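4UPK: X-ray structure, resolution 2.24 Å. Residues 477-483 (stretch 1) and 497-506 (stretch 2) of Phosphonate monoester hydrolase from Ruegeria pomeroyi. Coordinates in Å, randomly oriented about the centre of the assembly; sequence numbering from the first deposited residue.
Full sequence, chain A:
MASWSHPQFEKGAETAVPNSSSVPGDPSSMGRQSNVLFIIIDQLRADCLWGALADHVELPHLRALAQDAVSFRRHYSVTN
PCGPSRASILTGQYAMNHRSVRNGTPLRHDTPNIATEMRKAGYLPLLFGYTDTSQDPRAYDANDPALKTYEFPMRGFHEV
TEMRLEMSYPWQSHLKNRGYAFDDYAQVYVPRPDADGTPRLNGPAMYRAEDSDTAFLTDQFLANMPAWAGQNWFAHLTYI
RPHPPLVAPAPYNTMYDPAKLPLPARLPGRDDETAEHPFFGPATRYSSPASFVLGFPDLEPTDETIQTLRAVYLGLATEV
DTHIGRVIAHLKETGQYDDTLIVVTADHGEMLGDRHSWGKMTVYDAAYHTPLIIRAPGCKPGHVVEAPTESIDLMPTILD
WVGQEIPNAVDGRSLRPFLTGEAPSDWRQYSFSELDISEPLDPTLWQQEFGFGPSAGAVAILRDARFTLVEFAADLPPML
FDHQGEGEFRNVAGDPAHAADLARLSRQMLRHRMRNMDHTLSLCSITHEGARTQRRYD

Stretch 1 (477-483) PPMLFDH
Stretch 2 (497-506) AHAADLARLS

A short strand, 479-482 (Leu480 phi/psi -140/119), packs against the first turns of a helix that begins at Ala499 and runs on past Ser506 (Leu502 -58/-49), with Leu480 and Leu502 nearest in register (CA to CA 7.1 Å). In the strand, Leu480 and Asp482 point their CB toward the helix and Met479 away; Pro478, in the loop just before, also points toward it. No direct hydrogen bond crosses; apolar packing does most of the work, within 292 Å² of buried surface.

Leu480 is the central plug, buried with 95 Å² covered, which suits a branched apolar side chain. Its t,p rotamer (chi1 -172°, chi2 69°) splays the methyls along the helix: Leu480 CD1 lies 3.6 Å from CD1 of buried Leu505 (m,t), and Leu480 CD2 3.8 Å from His498 CB. Leu502 leaves its backbone sideways, but its t,p rotamer brings the tip back, placing Leu502 CD1 3.8 Å from Pro478 CG on the C-gamma endo ring.

The polar end lies at the N-cap, 3-10 residue His498 (-110/9). His498 O accepts from Leu502 N at 2.9 Å, and His498 ND1 (chi1 -69°, chi2 -68°) donates to Asp501 OD2 at 3.1 Å. Asp501, chi1 m, also takes a salt bridge from Arg504 NH2 to Asp501 OD1 at 3.3 Å. Extended, buried Asp482 (chi1 -179°) reaches His498 through one water, which donates to Asp482 OD2 at 2.6 Å and weakly accepts from His498 NE2 at 3.1 Å; OD2 is also bonded elsewhere in the structure, so the buried carboxylate is satisfied.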

# COMPACT_ATOMS: atom_id res chain seq x y z
N PRO A 477 13.80 -30.15 29.28
CA PRO A 477 12.85 -31.27 29.22
C PRO A 477 11.37 -30.89 29.39
O PRO A 477 11.04 -29.85 29.97
CB PRO A 477 13.33 -32.21 30.34
CG PRO A 477 14.07 -31.35 31.28
CD PRO A 477 14.72 -30.30 30.43
N PRO A 478 10.43 -31.74 28.89
CA PRO A 478 9.01 -31.43 29.08
C PRO A 478 8.56 -31.51 30.54
O PRO A 478 9.28 -32.02 31.41
CB PRO A 478 8.30 -32.52 28.26
CG PRO A 478 9.27 -33.63 28.15
CD PRO A 478 10.62 -33.00 28.14
N MET A 479 7.36 -30.98 30.81
CA MET A 479 6.70 -31.10 32.10
C MET A 479 5.44 -31.90 31.86
O MET A 479 4.83 -31.79 30.80
CB MET A 479 6.34 -29.73 32.73
CG MET A 479 7.47 -28.74 32.76
SD MET A 479 7.07 -27.36 33.82
CE MET A 479 8.21 -26.13 33.24
N LEU A 480 5.07 -32.70 32.82
CA LEU A 480 3.83 -33.47 32.74
C LEU A 480 3.15 -33.48 34.10
O LEU A 480 3.74 -33.92 35.07
CB LEU A 480 4.06 -34.87 32.20
CG LEU A 480 2.78 -35.68 31.90
CD1 LEU A 480 2.04 -35.11 30.72
CD2 LEU A 480 3.12 -37.15 31.71
N PHE A 481 1.91 -32.95 34.16
CA PHE A 481 1.11 -32.86 35.37
C PHE A 481 -0.15 -33.71 35.22
O PHE A 481 -0.93 -33.49 34.32
CB PHE A 481 0.78 -31.39 35.72
CG PHE A 481 1.97 -30.46 35.69
CD1 PHE A 481 3.02 -30.62 36.59
CD2 PHE A 481 2.04 -29.41 34.79
CE1 PHE A 481 4.14 -29.77 36.56
CE2 PHE A 481 3.14 -28.54 34.77
CZ PHE A 481 4.18 -28.73 35.66
N ASP A 482 -0.31 -34.71 36.09
CA ASP A 482 -1.45 -35.61 36.12
C ASP A 482 -2.51 -35.08 37.11
O ASP A 482 -2.28 -35.04 38.32
CB ASP A 482 -0.98 -37.03 36.51
CG ASP A 482 -2.04 -38.12 36.56
OD1 ASP A 482 -3.21 -37.84 36.17
OD2 ASP A 482 -1.71 -39.24 37.02
N HIS A 483 -3.68 -34.68 36.58
CA HIS A 483 -4.78 -34.17 37.40
C HIS A 483 -5.58 -35.26 38.16
O HIS A 483 -6.39 -34.93 39.02
CB HIS A 483 -5.64 -33.14 36.64
CG HIS A 483 -4.83 -31.98 36.10
ND1 HIS A 483 -4.27 -31.02 36.94
CD2 HIS A 483 -4.50 -31.69 34.82
CE1 HIS A 483 -3.63 -30.17 36.14
NE2 HIS A 483 -3.74 -30.54 34.85
N ALA A 497 6.65 -44.77 34.01
CA ALA A 497 5.26 -45.18 34.01
C ALA A 497 4.37 -44.21 33.19
O ALA A 497 3.25 -44.59 32.82
CB ALA A 497 4.75 -45.29 35.45
N HIS A 498 4.86 -42.97 32.91
CA HIS A 498 4.17 -41.94 32.14
C HIS A 498 4.78 -41.66 30.75
O HIS A 498 4.35 -40.72 30.08
CB HIS A 498 4.05 -40.64 32.95
CG HIS A 498 3.13 -40.73 34.13
ND1 HIS A 498 1.76 -40.87 33.98
CD2 HIS A 498 3.41 -40.70 35.45
CE1 HIS A 498 1.26 -40.92 35.20
NE2 HIS A 498 2.21 -40.81 36.12
N ALA A 499 5.73 -42.48 30.30
CA ALA A 499 6.40 -42.33 29.00
C ALA A 499 5.44 -42.42 27.79
O ALA A 499 5.57 -41.64 26.85
CB ALA A 499 7.55 -43.33 28.87
N ALA A 500 4.46 -43.34 27.84
CA ALA A 500 3.45 -43.50 26.80
C ALA A 500 2.46 -42.32 26.77
O ALA A 500 2.07 -41.91 25.68
CB ALA A 500 2.71 -44.83 26.97
N ASP A 501 2.09 -41.76 27.96
CA ASP A 501 1.20 -40.60 28.06
C ASP A 501 1.89 -39.38 27.49
O ASP A 501 1.29 -38.64 26.72
CB ASP A 501 0.76 -40.32 29.50
CG ASP A 501 -0.01 -41.44 30.18
OD1 ASP A 501 -1.02 -41.91 29.61
OD2 ASP A 501 0.33 -41.75 31.34
N LEU A 502 3.19 -39.21 27.85
CA LEU A 502 4.08 -38.13 27.40
C LEU A 502 4.20 -38.12 25.86
O LEU A 502 4.01 -37.07 25.24
CB LEU A 502 5.48 -38.28 28.06
CG LEU A 502 6.55 -37.21 27.78
CD1 LEU A 502 6.18 -35.88 28.41
CD2 LEU A 502 7.90 -37.66 28.30
N ALA A 503 4.46 -39.30 25.26
CA ALA A 503 4.58 -39.45 23.81
C ALA A 503 3.26 -39.15 23.07
O ALA A 503 3.27 -38.50 22.01
CB ALA A 503 5.09 -40.85 23.47
N ARG A 504 2.13 -39.62 23.63
CA ARG A 504 0.77 -39.45 23.09
C ARG A 504 0.34 -37.97 23.10
O ARG A 504 -0.19 -37.47 22.09
CB ARG A 504 -0.23 -40.33 23.87
CG ARG A 504 -1.70 -40.17 23.44
CD ARG A 504 -2.66 -41.01 24.26
NE ARG A 504 -2.44 -40.85 25.70
CZ ARG A 504 -3.02 -39.93 26.46
NH1 ARG A 504 -3.89 -39.07 25.94
NH2 ARG A 504 -2.73 -39.86 27.75
N LEU A 505 0.58 -37.27 24.24
CA LEU A 505 0.24 -35.85 24.39
C LEU A 505 1.10 -34.94 23.53
O LEU A 505 0.59 -33.95 22.99
CB LEU A 505 0.29 -35.40 25.86
CG LEU A 505 -0.81 -35.95 26.74
CD1 LEU A 505 -0.37 -35.99 28.14
CD2 LEU A 505 -2.09 -35.14 26.60
N SER A 506 2.40 -35.26 23.41
CA SER A 506 3.35 -34.51 22.58
C SER A 506 3.00 -34.64 21.08
O SER A 506 3.14 -33.67 20.33
CB SER A 506 4.78 -34.96 22.88
OG SER A 506 5.69 -33.91 22.64
O HOH W 1 0.53 -39.33 38.29